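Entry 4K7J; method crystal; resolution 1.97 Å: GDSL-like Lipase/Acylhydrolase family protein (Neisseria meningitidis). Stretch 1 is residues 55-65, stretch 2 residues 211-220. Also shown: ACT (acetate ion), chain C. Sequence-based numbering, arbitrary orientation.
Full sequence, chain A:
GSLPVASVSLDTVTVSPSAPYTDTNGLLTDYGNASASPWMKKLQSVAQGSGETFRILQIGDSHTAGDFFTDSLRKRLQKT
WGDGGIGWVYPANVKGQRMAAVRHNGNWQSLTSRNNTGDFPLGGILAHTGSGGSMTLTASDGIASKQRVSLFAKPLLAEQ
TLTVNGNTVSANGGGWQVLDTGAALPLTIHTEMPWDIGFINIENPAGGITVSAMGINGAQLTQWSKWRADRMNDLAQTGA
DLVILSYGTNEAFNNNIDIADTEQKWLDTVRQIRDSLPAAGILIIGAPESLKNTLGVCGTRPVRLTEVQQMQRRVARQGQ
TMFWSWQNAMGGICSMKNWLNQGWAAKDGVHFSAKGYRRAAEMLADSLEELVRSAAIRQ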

# COMPACT_ATOMS: atom_id res chain seq x y z
N ARG A 55 -2.64 -11.72 2.09
CA ARG A 55 -2.63 -10.27 2.28
C ARG A 55 -1.56 -9.59 1.43
O ARG A 55 -0.36 -9.79 1.64
CB ARG A 55 -2.40 -9.92 3.76
CG ARG A 55 -3.52 -10.39 4.69
CD ARG A 55 -3.16 -10.20 6.16
NE ARG A 55 -4.14 -10.86 7.02
CZ ARG A 55 -4.01 -12.10 7.48
NH1 ARG A 55 -2.94 -12.81 7.17
NH2 ARG A 55 -4.95 -12.62 8.25
N ILE A 56 -2.02 -8.80 0.47
CA ILE A 56 -1.15 -8.02 -0.40
C ILE A 56 -1.13 -6.58 0.12
O ILE A 56 -2.19 -5.97 0.30
CB ILE A 56 -1.68 -8.02 -1.86
CG1 ILE A 56 -1.60 -9.42 -2.46
CG2 ILE A 56 -0.90 -7.04 -2.75
CD1 ILE A 56 -2.28 -9.53 -3.84
N LEU A 57 0.06 -6.04 0.36
CA LEU A 57 0.21 -4.69 0.91
C LEU A 57 1.05 -3.79 -0.01
O LEU A 57 2.25 -4.00 -0.17
CB LEU A 57 0.87 -4.76 2.29
CG LEU A 57 1.24 -3.44 2.98
CD1 LEU A 57 -0.02 -2.59 3.17
CD2 LEU A 57 1.95 -3.71 4.33
N GLN A 58 0.42 -2.77 -0.59
CA GLN A 58 1.16 -1.87 -1.45
C GLN A 58 1.49 -0.55 -0.76
O GLN A 58 0.59 0.20 -0.34
CB GLN A 58 0.41 -1.60 -2.76
CG GLN A 58 1.19 -0.67 -3.69
CD GLN A 58 0.75 -0.76 -5.13
OE1 GLN A 58 0.45 -1.85 -5.63
NE2 GLN A 58 0.70 0.39 -5.81
N ILE A 59 2.78 -0.27 -0.65
CA ILE A 59 3.26 0.93 0.03
C ILE A 59 3.96 1.77 -1.02
O ILE A 59 4.85 1.28 -1.71
CB ILE A 59 4.24 0.57 1.16
CG1 ILE A 59 3.69 -0.59 1.99
CG2 ILE A 59 4.56 1.82 2.03
CD1 ILE A 59 4.69 -1.19 2.97
N GLY A 60 3.54 3.03 -1.16
CA GLY A 60 4.09 3.86 -2.21
C GLY A 60 3.76 5.34 -2.16
O GLY A 60 3.58 5.92 -1.09
N ASP A 61 3.67 5.96 -3.33
CA ASP A 61 3.49 7.41 -3.44
C ASP A 61 2.07 7.75 -3.91
O ASP A 61 1.13 7.03 -3.61
CB ASP A 61 4.54 8.00 -4.39
CG ASP A 61 4.57 7.29 -5.74
OD1 ASP A 61 3.56 6.62 -6.10
OD2 ASP A 61 5.60 7.40 -6.46
N SER A 62 1.90 8.83 -4.66
CA SER A 62 0.56 9.28 -5.00
C SER A 62 -0.15 8.31 -5.93
O SER A 62 -1.37 8.22 -5.93
CB SER A 62 0.55 10.69 -5.60
OG SER A 62 0.82 10.62 -6.98
N HIS A 63 0.62 7.56 -6.72
CA HIS A 63 0.01 6.57 -7.61
C HIS A 63 -0.76 5.57 -6.75
O HIS A 63 -1.85 5.12 -7.12
CB HIS A 63 1.07 5.83 -8.45
CG HIS A 63 1.97 6.73 -9.25
ND1 HIS A 63 1.50 7.66 -10.15
CD2 HIS A 63 3.32 6.80 -9.29
CE1 HIS A 63 2.53 8.28 -10.71
NE2 HIS A 63 3.65 7.78 -10.21
N THR A 64 -0.19 5.23 -5.60
CA THR A 64 -0.81 4.31 -4.66
C THR A 64 -1.89 5.01 -3.84
O THR A 64 -2.98 4.46 -3.61
CB THR A 64 0.25 3.69 -3.71
OG1 THR A 64 1.18 2.92 -4.48
CG2 THR A 64 -0.40 2.78 -2.63
N ALA A 65 -1.59 6.23 -3.41
CA ALA A 65 -2.47 6.98 -2.52
C ALA A 65 -3.84 7.34 -3.12
O ALA A 65 -4.79 7.61 -2.38
CB ALA A 65 -1.75 8.25 -1.98
N VAL A 211 -6.19 -6.43 -0.64
CA VAL A 211 -5.19 -5.51 -1.16
C VAL A 211 -5.27 -4.20 -0.39
O VAL A 211 -6.28 -3.50 -0.44
CB VAL A 211 -5.37 -5.26 -2.67
CG1 VAL A 211 -4.37 -4.22 -3.14
CG2 VAL A 211 -5.21 -6.57 -3.46
N SER A 212 -4.22 -3.90 0.35
CA SER A 212 -4.18 -2.71 1.19
C SER A 212 -3.27 -1.67 0.55
O SER A 212 -2.20 -2.00 0.07
CB SER A 212 -3.65 -3.07 2.59
OG SER A 212 -4.54 -3.94 3.29
N ALA A 213 -3.71 -0.40 0.55
CA ALA A 213 -2.93 0.67 -0.06
C ALA A 213 -2.38 1.61 0.99
O ALA A 213 -3.15 2.26 1.69
CB ALA A 213 -3.80 1.44 -1.06
N MET A 214 -1.06 1.69 1.11
CA MET A 214 -0.41 2.62 2.02
C MET A 214 0.39 3.62 1.23
O MET A 214 1.62 3.51 1.15
CB MET A 214 0.54 1.90 2.99
CG MET A 214 -0.13 1.03 4.01
SD MET A 214 0.99 0.56 5.34
CE MET A 214 -0.23 -0.13 6.45
N GLY A 215 -0.30 4.58 0.63
CA GLY A 215 0.34 5.62 -0.16
C GLY A 215 0.40 6.96 0.53
O GLY A 215 -0.44 7.30 1.36
N ILE A 216 1.42 7.74 0.17
CA ILE A 216 1.58 9.10 0.65
C ILE A 216 1.97 9.98 -0.54
O ILE A 216 3.01 9.75 -1.15
CB ILE A 216 2.73 9.21 1.67
CG1 ILE A 216 2.41 8.45 2.96
CG2 ILE A 216 2.99 10.68 1.98
CD1 ILE A 216 1.48 9.22 3.90
N ASN A 217 1.14 10.97 -0.87
CA ASN A 217 1.42 11.87 -1.98
C ASN A 217 2.83 12.45 -1.89
O ASN A 217 3.21 13.00 -0.86
CB ASN A 217 0.40 13.00 -2.03
CG ASN A 217 -0.97 12.55 -2.52
OD1 ASN A 217 -1.12 11.47 -3.06
ND2 ASN A 217 -1.97 13.40 -2.35
N GLY A 218 3.61 12.29 -2.96
CA GLY A 218 4.96 12.86 -2.99
C GLY A 218 6.07 12.04 -2.35
O GLY A 218 7.25 12.42 -2.43
N ALA A 219 5.73 10.92 -1.72
CA ALA A 219 6.70 10.19 -0.90
C ALA A 219 7.79 9.44 -1.68
O ALA A 219 7.60 9.07 -2.85
CB ALA A 219 5.99 9.22 0.04
N GLN A 220 8.91 9.22 -1.01
CA GLN A 220 10.02 8.41 -1.51
C GLN A 220 10.26 7.29 -0.51
O GLN A 220 9.92 7.44 0.67
CB GLN A 220 11.27 9.27 -1.64
CG GLN A 220 11.13 10.41 -2.65
CD GLN A 220 12.36 11.28 -2.66
OE1 GLN A 220 13.50 10.78 -2.63
NE2 GLN A 220 12.16 12.60 -2.64
C ACT C . 3.53 11.66 -6.71
O ACT C . 3.06 12.83 -6.81
OXT ACT C . 3.67 11.18 -5.55
CH3 ACT C . 3.90 10.84 -7.91
O HOH W 1 -3.77 -6.61 2.56
O HOH W 2 8.09 8.12 -5.52
O HOH W 3 -3.17 10.44 -4.85

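The strongest bonds here are made by backbone alone. Strands 55-60 and 211-215 run side by side in the same direction, their axes 13° apart and 4.6 Å at closest approach, and a ladder of five hydrogen bonds joins them. Ser212 N donates to Ile56 O at 2.9 Å, Gln58 N to Ser212 O at 2.8 Å, Met214 N to Gln58 O at 2.7 Å, Gly60 N to Met214 O at 3.0 Å, and Ile216 N to Gly60 O at 3.1 Å. The pattern is that of a parallel pair: Gln58 and Gly60 on one strand, Ser212 and Met214 on the other, each use both N and O across the gap. Between these rungs, CA-H groups lean on the same carbonyls, as in Ile59 CA to Met214 O at 3.3 Å and Val211 CA to Ile56 O at 3.4 Å.

Beyond the ladder, a helix start in stretch 1 and a turn in stretch 2 bring backbone NH groups together. Asp61 caps the helix that follows, its OD1 accepting from His63 N at 3.1 Å, while Asp61 O takes Ala65 N at 2.8 Å. In stretch 2, a type II turn from Ile216 to Ala219 is closed by Ala219 N to Ile216 O at 3.0 Å. The acetate, probably from the crystallisation liquor, sits where the helix start meets the turn: its OXT accepts from Gly218 N at 2.8 Å and from Ser62 N at 3.1 Å, so one anionic oxygen bridges both stretches. The acetate CH3 lies over one face of the His63 ring. Gly218 has phi/psi of 84/-4, where a CB would jam against the preceding carbonyl oxygen; the turn itself calls for glycine.

Water extends this polar network. One molecule donates to Ser62 O at 3.1 Å and to Asn217 OD1 at 2.9 Å; another donates to Ile56 O at 2.8 Å and lies 2.9 Å from Ser212 OG, to which it is also hydrogen-bonded.

Side chains then fill the two faces of the sheet. Leu57, Ile59, Ser212 and Met214 share one face, where Met214, the residue most covered by the opposite stretch, packs its CG 3.7 Å from Leu57 CD1 and its CB 4.1 Å from Ile59 CG1. The other face carries Ile56, Gln58, Val211 and Ala213. Ile56 CB meets Val211 CG2 at 4.1 Å, an ordinary branched-aliphatic pairing. Gln58 is buried, and its NE2 donates within its own stretch to Thr64 OG1 at 2.9 Å.

The helix start folds back over this second face, and small residues make room for it. Thr64 CG2 rests 4.0 Å from Ala213 CB and 3.7 Å from Gly215 N, while Ala65 CB packs 3.5 Å from Gly215 C. At Gly215 an ideal CB would stand 2.3 Å from Ala65 N; at Gly60 it would fall 2.6 Å from Thr64 OG1. The rule is legible: paired glycines at the strand ends let the helix sit directly against the sheet.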